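Local coordinates for sulfate adenylyltransferase (Allochromatium vinosum, PDB 4DNX), which catalyses the reaction of sulfate with ATP to give adenosine 5'-phosphosulfate and diphosphate, at residues M216-A221 / E326-D331; I195-T200 / Y282-M287; E372-E377 / E382-L387; A245-M250 / V260-Y265. All coordinates share one frame; numbering follows the deposited sequence. Where two conformers were deposited one is given.

Overall arrangement
Contacts 1, 2 and 4 pack helices on one five-stranded parallel sheet of a Rossmann-like fold. Contact 2 reaches the middle strand, 195-200. Contacts 1 and 4 reach the outermost strands, 326-329 and 260-266. Contacts 1 and 2, with centres about 12 Å apart, meet where Val219 and Ala221 touch Val196. Contacts 2 and 4 lie about 14 Å apart between centres, and Tyr265 OH makes a weak hydrogen bond to Gln199 OE1. Contact 3 is peripheral, its centre about 17 Å from that of contact 4; Ile386 and Glu382 rest on Thr249. Gln199 begins the Gln-Thr-Arg-Asn sequence that in related ATP sulfurylases lies at the sulfate site, so contact 2 is probably the nearest to catalysis.

Contact 1 of 4, residues M216-A221 / E326-D331; sequences MEAVEA and EIFRAD
The shortest polar bond, from Ala221 N to Met216 O at 2.8 Å, closes off the helix end whose Ala218 and Val219 meet the ring of Phe328. It spans the last turn. A weak second bond runs from Glu220 N to Glu217 O at 3.5 Å. Glu220 has a positive phi of 54°, and together these features make a Schellman motif. The motif ends the helix just after Ala218 and Val219. Phe328 points toward the helix from its CB, and with CG anti to the backbone N (chi1 179°) its ring comes beside Ala218. Its CE2 atom meets Ala218 CB at 3.7 Å. Val219 CG1 stands farther off, 4.4 Å from Phe328 CD2. Both methyls approach obliquely from the same side of the ring plane, Ala218 the closer. Phe328 also touches Ala215, one turn earlier on helix 206-219. Val219 packs on Val196 and His291 of the neighbouring strands. Helix 206-219 thus touches both the central strand 195-200 and the outermost strand 326-329 of the Rossmann-like sheet. The join is small, burying 91 Å² in total, and near the protein surface. Carbon meets carbon throughout, so the two segments are held to each other by shape and apolar packing, without directional bonds.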
# COMPACT_ATOMS: atom_id res chain seq x y z
N MET A 216 -3.88 13.42 21.69
CA MET A 216 -4.48 12.13 22.01
C MET A 216 -5.04 12.11 23.43
O MET A 216 -6.16 11.60 23.63
CB MET A 216 -3.49 10.99 21.81
CG MET A 216 -3.03 10.88 20.35
SD MET A 216 -1.51 9.90 20.20
CE MET A 216 -2.30 8.33 20.32
N GLU A 217 -4.31 12.65 24.42
CA GLU A 217 -4.80 12.64 25.81
C GLU A 217 -6.01 13.55 25.95
O GLU A 217 -6.97 13.24 26.67
CB GLU A 217 -3.70 13.08 26.78
CG GLU A 217 -4.11 12.98 28.27
CD GLU A 217 -3.04 13.50 29.23
OE1 GLU A 217 -1.84 13.22 29.01
OE2 GLU A 217 -3.40 14.18 30.24
N ALA A 218 -6.01 14.67 25.22
CA ALA A 218 -7.07 15.69 25.39
C ALA A 218 -8.43 15.19 24.91
O ALA A 218 -9.46 15.52 25.49
CB ALA A 218 -6.68 16.99 24.67
N VAL A 219 -8.42 14.42 23.83
CA VAL A 219 -9.66 13.98 23.19
C VAL A 219 -9.95 12.50 23.45
O VAL A 219 -10.91 11.94 22.89
CB VAL A 219 -9.66 14.32 21.67
CG1 VAL A 219 -9.15 15.75 21.43
CG2 VAL A 219 -8.82 13.30 20.85
N GLU A 220 -9.13 11.90 24.32
CA GLU A 220 -9.16 10.46 24.67
C GLU A 220 -9.06 9.56 23.44
O GLU A 220 -9.83 8.60 23.30
CB GLU A 220 -10.41 10.13 25.50
CG GLU A 220 -10.33 10.62 26.94
CD GLU A 220 -11.71 10.81 27.61
OE1 GLU A 220 -11.76 11.42 28.69
OE2 GLU A 220 -12.74 10.34 27.05
N ALA A 221 -8.13 9.89 22.54
CA ALA A 221 -7.95 9.10 21.31
C ALA A 221 -7.29 7.75 21.55
O ALA A 221 -6.45 7.55 22.47
CB ALA A 221 -7.14 9.87 20.30
N GLU A 326 -13.39 17.10 14.29
CA GLU A 326 -13.17 18.21 15.22
C GLU A 326 -11.71 18.66 15.13
O GLU A 326 -10.85 17.87 14.79
CB GLU A 326 -13.46 17.76 16.66
CG GLU A 326 -14.93 17.48 16.91
CD GLU A 326 -15.18 17.04 18.34
OE1 GLU A 326 -15.80 15.97 18.53
OE2 GLU A 326 -14.73 17.76 19.27
N ILE A 327 -11.45 19.94 15.43
CA ILE A 327 -10.09 20.45 15.35
C ILE A 327 -9.49 20.46 16.75
O ILE A 327 -10.15 20.93 17.69
CB ILE A 327 -10.06 21.89 14.77
CG1 ILE A 327 -10.66 21.93 13.34
CG2 ILE A 327 -8.60 22.46 14.80
CD1 ILE A 327 -10.20 20.81 12.38
N PHE A 328 -8.27 19.95 16.87
CA PHE A 328 -7.47 20.16 18.05
C PHE A 328 -6.58 21.38 17.77
O PHE A 328 -5.77 21.34 16.84
CB PHE A 328 -6.56 18.96 18.36
CG PHE A 328 -5.70 19.20 19.60
CD1 PHE A 328 -4.40 19.67 19.50
CD2 PHE A 328 -6.25 19.00 20.86
CE1 PHE A 328 -3.63 19.92 20.68
CE2 PHE A 328 -5.48 19.23 22.03
CZ PHE A 328 -4.18 19.69 21.92
N ARG A 329 -6.77 22.44 18.54
CA ARG A 329 -6.09 23.72 18.27
C ARG A 329 -4.76 23.73 19.00
O ARG A 329 -4.73 23.83 20.23
CB ARG A 329 -6.97 24.89 18.73
CG ARG A 329 -8.19 25.09 17.86
CD ARG A 329 -9.10 26.22 18.39
NE ARG A 329 -10.19 26.44 17.43
CZ ARG A 329 -10.96 27.53 17.40
NH1 ARG A 329 -10.80 28.49 18.30
NH2 ARG A 329 -11.91 27.63 16.49
N ALA A 330 -3.69 23.58 18.23
CA ALA A 330 -2.32 23.57 18.78
C ALA A 330 -1.69 24.96 18.77
O ALA A 330 -2.21 25.91 18.18
CB ALA A 330 -1.47 22.59 17.99
N ASP A 331 -0.56 25.08 19.47
CA ASP A 331 0.21 26.33 19.53
C ASP A 331 1.66 25.93 19.83
O ASP A 331 1.96 24.73 19.99
CB ASP A 331 -0.38 27.24 20.62
CG ASP A 331 0.00 28.70 20.46
OD1 ASP A 331 0.98 29.01 19.75
OD2 ASP A 331 -0.67 29.55 21.08

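Contact 2 of 4, residues I195-T200 / Y282-M287; sequences IVAFQT and YFRQNM
Gln199 OE1 is gripped by both terminal nitrogens of Arg284. This grip joins the central strand of a Rossmann-like parallel sheet to helix 274-287 on one side of it. Arg284 NH2 donates to Gln199 OE1 at 2.8 Å with an N-H...O angle of 154°. Arg284 NH1 donates to Gln199 OE1 at 3.1 Å and is more bent, at 141°. The grip is end-on, through NH1 and NH2, and the oxygen lies almost in the guanidinium plane. The amide is turned well out of that plane. NH1 lies in the carbonyl plane of Gln199, whereas NH2 is tilted from it. The Arg284 chain bends about its CB-CG bond (chi2 62°), which carries the guanidinium along the strand to Gln199. Arg284 NE bonds to His227 ND1, fixing the group from another direction. Phe283 CE1 lies 3.2 Å above the plane of the Arg284 guanidinium, offset toward its rim. A leucine in place of Arg284 would probably leave Gln199 OE1 without its two guanidinium donors and His227 ND1 without its N-H partner. Packing continues at Ala197, which points toward the helix. Its CB meets Arg284 CG at 3.6 Å. On the next turn, the extended Met287 chain brings CE to 3.8 Å from that same Ala197 CB.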
# COMPACT_ATOMS: atom_id res chain seq x y z
N ILE A 195 -9.68 8.98 16.76
CA ILE A 195 -8.41 8.93 16.01
C ILE A 195 -7.96 10.36 15.69
O ILE A 195 -8.73 11.11 15.07
CB ILE A 195 -8.59 8.16 14.64
CG1 ILE A 195 -9.18 6.74 14.89
CG2 ILE A 195 -7.28 8.09 13.88
CD1 ILE A 195 -10.70 6.70 14.85
N VAL A 196 -6.75 10.74 16.14
CA VAL A 196 -6.19 12.08 15.80
C VAL A 196 -5.39 11.98 14.51
O VAL A 196 -4.67 11.00 14.32
CB VAL A 196 -5.24 12.51 16.94
CG1 VAL A 196 -4.44 13.79 16.55
CG2 VAL A 196 -6.01 12.70 18.26
N ALA A 197 -5.49 12.95 13.60
CA ALA A 197 -4.63 12.94 12.40
C ALA A 197 -3.62 14.09 12.53
O ALA A 197 -3.98 15.20 13.04
CB ALA A 197 -5.51 13.16 11.13
N PHE A 198 -2.38 13.83 12.10
CA PHE A 198 -1.30 14.82 12.13
C PHE A 198 -0.57 14.77 10.81
O PHE A 198 -0.07 13.72 10.44
CB PHE A 198 -0.30 14.50 13.29
CG PHE A 198 0.89 15.45 13.34
CD1 PHE A 198 0.71 16.76 13.78
CD2 PHE A 198 2.17 15.02 12.94
CE1 PHE A 198 1.82 17.66 13.83
CE2 PHE A 198 3.29 15.93 13.01
CZ PHE A 198 3.08 17.19 13.44
N GLN A 199 -0.45 15.93 10.13
CA GLN A 199 0.27 16.01 8.85
C GLN A 199 1.74 16.38 9.08
O GLN A 199 2.05 17.28 9.87
CB GLN A 199 -0.37 17.11 7.96
CG GLN A 199 0.36 17.32 6.64
CD GLN A 199 -0.42 18.17 5.65
OE1 GLN A 199 -1.65 18.06 5.54
NE2 GLN A 199 0.29 19.04 4.92
N THR A 200 2.66 15.74 8.36
CA THR A 200 4.05 16.21 8.37
C THR A 200 4.72 15.86 7.06
O THR A 200 4.25 14.99 6.37
CB THR A 200 4.87 15.60 9.54
OG1 THR A 200 6.13 16.30 9.62
CG2 THR A 200 5.08 14.11 9.35
N TYR A 282 -11.52 18.13 5.57
CA TYR A 282 -12.44 17.37 4.73
C TYR A 282 -11.89 15.98 4.40
O TYR A 282 -12.57 14.95 4.65
CB TYR A 282 -12.66 18.17 3.46
CG TYR A 282 -13.71 17.57 2.52
CD1 TYR A 282 -13.40 16.46 1.73
CD2 TYR A 282 -14.95 18.15 2.42
CE1 TYR A 282 -14.39 15.90 0.88
CE2 TYR A 282 -15.95 17.65 1.58
CZ TYR A 282 -15.65 16.51 0.81
OH TYR A 282 -16.64 16.00 0.00
N PHE A 283 -10.67 15.92 3.86
CA PHE A 283 -10.15 14.60 3.47
C PHE A 283 -9.72 13.71 4.64
O PHE A 283 -9.76 12.47 4.52
CB PHE A 283 -9.17 14.63 2.28
CG PHE A 283 -7.83 15.27 2.52
CD1 PHE A 283 -6.79 14.57 3.14
CD2 PHE A 283 -7.55 16.51 1.92
CE1 PHE A 283 -5.48 15.17 3.26
CE2 PHE A 283 -6.29 17.13 2.03
CZ PHE A 283 -5.24 16.45 2.68
N ARG A 284 -9.42 14.35 5.77
CA ARG A 284 -9.10 13.57 6.96
C ARG A 284 -10.35 12.94 7.53
O ARG A 284 -10.30 11.85 8.12
CB ARG A 284 -8.37 14.44 8.01
CG ARG A 284 -6.85 14.33 7.96
CD ARG A 284 -6.33 14.79 6.70
NE ARG A 284 -4.87 14.70 6.43
CZ ARG A 284 -4.02 15.71 6.25
NH1 ARG A 284 -4.36 16.98 6.50
NH2 ARG A 284 -2.78 15.46 5.79
N GLN A 285 -11.49 13.60 7.41
CA GLN A 285 -12.75 12.96 7.84
C GLN A 285 -13.02 11.78 6.92
O GLN A 285 -13.41 10.69 7.40
CB GLN A 285 -13.93 13.94 7.83
CG GLN A 285 -15.24 13.28 8.33
CD GLN A 285 -16.41 14.24 8.46
OE1 GLN A 285 -16.25 15.39 8.89
NE2 GLN A 285 -17.61 13.75 8.14
N ASN A 286 -12.81 11.97 5.61
CA ASN A 286 -13.00 10.83 4.69
C ASN A 286 -12.15 9.58 4.99
O ASN A 286 -12.62 8.47 4.86
CB ASN A 286 -12.82 11.28 3.22
CG ASN A 286 -14.09 11.87 2.66
OD1 ASN A 286 -15.18 11.61 3.17
ND2 ASN A 286 -13.96 12.62 1.57
N MET A 287 -10.92 9.79 5.44
CA MET A 287 -10.03 8.68 5.79
C MET A 287 -10.38 8.06 7.18
O MET A 287 -9.92 6.95 7.45
CB MET A 287 -8.57 9.10 5.65
CG MET A 287 -8.02 9.68 6.91
SD MET A 287 -6.36 10.34 6.57
CE MET A 287 -5.88 10.74 8.28

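Contact 3 of 4, residues E372-E377 / E382-L387; sequences EAPPPE and EVAQIL
Ala384 turns its CB toward the loop before its helix and covers parts of Ala373 and Pro374. The methyl faces two adjacent groups of the loop, both on the same side of it. Pro374 CD, the ring carbon next to the nitrogen, is 4.2 Å from Ala384 CB. Ala373 CB is almost equally near, 4.3 Å from Ala384 CB. The backbones come close as well, with Ala373 CA and Ala384 CA 5.9 Å apart. Small side chains allow this approach: two methyls and one proline ring carbon make up the whole meeting. The touching is light, and only 67 Å² is buried. All the atoms that meet are carbon. Pro374 has no backbone N-H to satisfy, because its ring closes on the nitrogen, and its CD, bonded to that nitrogen, is the atom that meets Ala384. The loop is stretched from Ala373 to Pro375 in a polyproline II-like course, with Pro374 at phi -65° and psi 166°. At Pro376 the chain turns, and its carbonyl oxygen accepts from Arg206 NH1. Leu368 of helix 361-369 touches Pro374, Ala384 and Leu387, so it ties the loop and both helices into one small core. Val364 adds to the cover on Pro374, while Ala373 also rests on Met388, one turn beyond Ala384. On another face of helix 381-393, Glu382 and Ile386 pack on helix 240-254. This is a helix-loop-helix connection, in which a proline-rich linker folds back on the first turns of the C-terminal helix.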
# COMPACT_ATOMS: atom_id res chain seq x y z
N GLU A 372 26.08 16.47 16.12
CA GLU A 372 25.87 16.64 17.55
C GLU A 372 24.43 16.29 17.86
O GLU A 372 23.50 16.82 17.24
CB GLU A 372 26.14 18.08 17.99
CG GLU A 372 25.45 18.43 19.31
CD GLU A 372 25.89 19.75 19.91
OE1 GLU A 372 26.13 20.70 19.15
OE2 GLU A 372 25.99 19.84 21.15
N ALA A 373 24.23 15.35 18.77
CA ALA A 373 22.86 15.02 19.12
C ALA A 373 22.28 16.18 19.92
O ALA A 373 22.93 16.68 20.84
CB ALA A 373 22.79 13.71 19.93
N PRO A 374 21.05 16.59 19.61
CA PRO A 374 20.41 17.61 20.44
C PRO A 374 20.16 17.06 21.83
O PRO A 374 20.25 15.83 22.03
CB PRO A 374 19.09 17.92 19.70
CG PRO A 374 19.36 17.49 18.27
CD PRO A 374 20.25 16.26 18.41
N PRO A 375 19.85 17.93 22.78
CA PRO A 375 19.54 17.47 24.12
C PRO A 375 18.34 16.53 24.09
O PRO A 375 17.50 16.64 23.17
CB PRO A 375 19.22 18.77 24.88
CG PRO A 375 19.91 19.83 24.12
CD PRO A 375 19.86 19.40 22.70
N PRO A 376 18.27 15.57 25.02
CA PRO A 376 17.15 14.60 24.97
C PRO A 376 15.78 15.23 25.23
O PRO A 376 14.76 14.60 24.96
CB PRO A 376 17.51 13.57 26.05
CG PRO A 376 18.47 14.29 26.96
CD PRO A 376 19.23 15.26 26.10
N GLU A 377 15.76 16.48 25.70
CA GLU A 377 14.51 17.26 25.81
C GLU A 377 13.89 17.60 24.45
O GLU A 377 12.69 17.91 24.36
CB GLU A 377 14.76 18.57 26.56
CG GLU A 377 15.24 18.39 28.00
CD GLU A 377 16.59 17.67 28.09
OE1 GLU A 377 16.64 16.55 28.66
OE2 GLU A 377 17.58 18.20 27.54
N GLU A 382 17.68 7.76 19.29
CA GLU A 382 17.66 6.82 18.15
C GLU A 382 17.24 7.53 16.87
O GLU A 382 17.69 7.15 15.77
CB GLU A 382 16.68 5.67 18.40
CG GLU A 382 17.06 4.88 19.64
CD GLU A 382 16.43 5.41 20.94
OE1 GLU A 382 16.53 4.64 21.92
OE2 GLU A 382 15.90 6.56 21.01
N VAL A 383 16.40 8.54 17.02
CA VAL A 383 15.98 9.38 15.88
C VAL A 383 17.20 10.27 15.46
O VAL A 383 17.56 10.38 14.26
CB VAL A 383 14.73 10.22 16.23
CG1 VAL A 383 14.36 11.18 15.08
CG2 VAL A 383 13.47 9.28 16.58
N ALA A 384 17.82 10.90 16.44
CA ALA A 384 19.02 11.69 16.17
C ALA A 384 20.06 10.86 15.42
O ALA A 384 20.74 11.36 14.48
CB ALA A 384 19.60 12.24 17.48
N GLN A 385 20.27 9.61 15.86
CA GLN A 385 21.32 8.80 15.24
C GLN A 385 21.04 8.55 13.74
O GLN A 385 21.97 8.63 12.91
CB GLN A 385 21.54 7.46 15.94
CG GLN A 385 22.84 6.81 15.56
CD GLN A 385 24.03 7.68 16.00
OE1 GLN A 385 24.13 8.08 17.18
NE2 GLN A 385 24.90 8.03 15.06
N ILE A 386 19.79 8.25 13.43
CA ILE A 386 19.36 7.99 12.04
C ILE A 386 19.70 9.21 11.15
O ILE A 386 20.33 9.08 10.08
CB ILE A 386 17.90 7.63 11.96
CG1 ILE A 386 17.71 6.18 12.44
CG2 ILE A 386 17.29 7.84 10.52
CD1 ILE A 386 16.26 5.82 12.66
N LEU A 387 19.33 10.39 11.64
CA LEU A 387 19.62 11.64 10.92
C LEU A 387 21.13 11.96 10.86
O LEU A 387 21.65 12.36 9.80
CB LEU A 387 18.81 12.80 11.51
CG LEU A 387 17.30 12.57 11.23
CD1 LEU A 387 16.44 13.50 12.04
CD2 LEU A 387 17.03 12.74 9.71

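Contact 4 of 4, residues A245-M250 / V260-Y265; sequences AAIRTM and VMVTGY
Helix segment 245-250 lies over strand segment 260-265, and the backbones come nearest at Arg248 CA and Val262 CA, 7.2 Å apart. Thr249 N bonds to Ala245 O at 2.9 Å in the regular helical pattern. Thr249 OG1 donates to that same Ala245 O at 2.7 Å, from the other face of the carbonyl plane. The strand is extended, and Val262 points at the helix while Met261 and Thr263 point away. Val262 is the residue most covered here. Its CG2 meets Ile247 CG2 at 3.8 Å, and its CG1 lies 4.0 Å from the same Ile247 methyl. That methyl is the branch of Ile247 anti to its backbone nitrogen, and it comes down over the fork of the valine. The helix and the strand belong to a beta-alpha-beta crossover, in which helix 240-254 links strand 223-230 to its parallel neighbour 260-266. Ile247 also touches Met228 of the first strand, so it spans both. Arg248 reaches beside this apolar pair. With CG anti to the carbonyl carbon (chi1 -73°) and the chain extended to NE, the guanidinium is carried across to Val262, whose CG1 lies over one of its faces. Arg248 NH1 is 4.1 Å from Val262 CB. The polar end has its main partner elsewhere: Arg248 NH2 forms a salt bridge with Glu182 OE1 of the second subunit. Glu189 OE1 of that subunit accepts a hydrogen bond from Val262 N, at the outermost strand of the sheet within the chain.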
# COMPACT_ATOMS: atom_id res chain seq x y z
N ALA A 245 12.38 5.99 8.25
CA ALA A 245 13.07 5.31 9.36
C ALA A 245 12.96 6.12 10.66
O ALA A 245 12.73 5.56 11.74
CB ALA A 245 14.53 5.09 9.04
N ALA A 246 13.15 7.45 10.57
CA ALA A 246 13.03 8.30 11.78
C ALA A 246 11.64 8.27 12.41
O ALA A 246 11.50 8.14 13.63
CB ALA A 246 13.45 9.77 11.46
N ILE A 247 10.59 8.36 11.57
CA ILE A 247 9.20 8.39 12.06
C ILE A 247 8.84 7.03 12.63
O ILE A 247 8.21 6.94 13.70
CB ILE A 247 8.20 8.86 10.95
CG1 ILE A 247 8.44 10.37 10.71
CG2 ILE A 247 6.69 8.64 11.39
CD1 ILE A 247 7.66 10.95 9.61
N ARG A 248 9.25 5.97 11.92
CA ARG A 248 8.89 4.60 12.37
C ARG A 248 9.62 4.24 13.64
O ARG A 248 9.05 3.54 14.51
CB ARG A 248 9.20 3.56 11.30
CG ARG A 248 8.21 3.64 10.15
CD ARG A 248 8.57 2.52 9.17
NE ARG A 248 7.98 2.69 7.83
CZ ARG A 248 6.70 2.45 7.53
NH1 ARG A 248 5.83 2.08 8.46
NH2 ARG A 248 6.30 2.58 6.26
N THR A 249 10.85 4.72 13.79
CA THR A 249 11.61 4.45 15.02
C THR A 249 10.97 5.16 16.23
O THR A 249 10.92 4.59 17.33
CB THR A 249 13.09 4.84 14.87
OG1 THR A 249 13.66 4.07 13.81
CG2 THR A 249 13.90 4.54 16.15
N MET A 250 10.55 6.40 16.03
CA MET A 250 9.83 7.14 17.07
C MET A 250 8.57 6.36 17.47
O MET A 250 8.31 6.13 18.66
CB MET A 250 9.48 8.55 16.59
CG MET A 250 8.47 9.24 17.49
SD MET A 250 7.62 10.61 16.70
CE MET A 250 6.48 9.62 15.69
N VAL A 260 -0.15 3.98 16.74
CA VAL A 260 0.33 4.82 15.61
C VAL A 260 0.12 4.12 14.27
O VAL A 260 0.37 2.91 14.19
CB VAL A 260 1.82 5.17 15.75
CG1 VAL A 260 2.31 6.05 14.56
CG2 VAL A 260 2.09 5.85 17.09
N MET A 261 -0.37 4.87 13.25
CA MET A 261 -0.38 4.43 11.88
C MET A 261 0.42 5.41 11.05
O MET A 261 0.08 6.58 11.02
CB MET A 261 -1.82 4.44 11.35
CG MET A 261 -2.58 3.21 11.60
SD MET A 261 -4.31 3.46 11.08
CE MET A 261 -4.06 3.86 9.35
N VAL A 262 1.48 4.94 10.39
CA VAL A 262 2.34 5.79 9.52
C VAL A 262 1.91 5.61 8.06
O VAL A 262 1.91 4.48 7.51
CB VAL A 262 3.83 5.47 9.71
CG1 VAL A 262 4.71 6.36 8.81
CG2 VAL A 262 4.24 5.72 11.20
N THR A 263 1.52 6.72 7.44
CA THR A 263 0.84 6.64 6.13
C THR A 263 1.21 7.87 5.36
O THR A 263 1.84 8.80 5.89
CB THR A 263 -0.70 6.69 6.27
OG1 THR A 263 -1.11 7.99 6.72
CG2 THR A 263 -1.24 5.59 7.22
N GLY A 264 0.76 7.92 4.12
CA GLY A 264 1.03 9.08 3.27
C GLY A 264 0.04 9.26 2.15
O GLY A 264 -0.71 8.32 1.77
N TYR A 265 0.03 10.47 1.57
CA TYR A 265 -0.87 10.74 0.48
C TYR A 265 -0.17 11.67 -0.50
O TYR A 265 0.86 12.25 -0.19
CB TYR A 265 -2.17 11.39 1.00
CG TYR A 265 -1.99 12.80 1.51
CD1 TYR A 265 -1.33 13.05 2.71
CD2 TYR A 265 -2.39 13.89 0.72
CE1 TYR A 265 -1.15 14.32 3.15
CE2 TYR A 265 -2.19 15.20 1.16
CZ TYR A 265 -1.55 15.39 2.36
OH TYR A 265 -1.39 16.67 2.82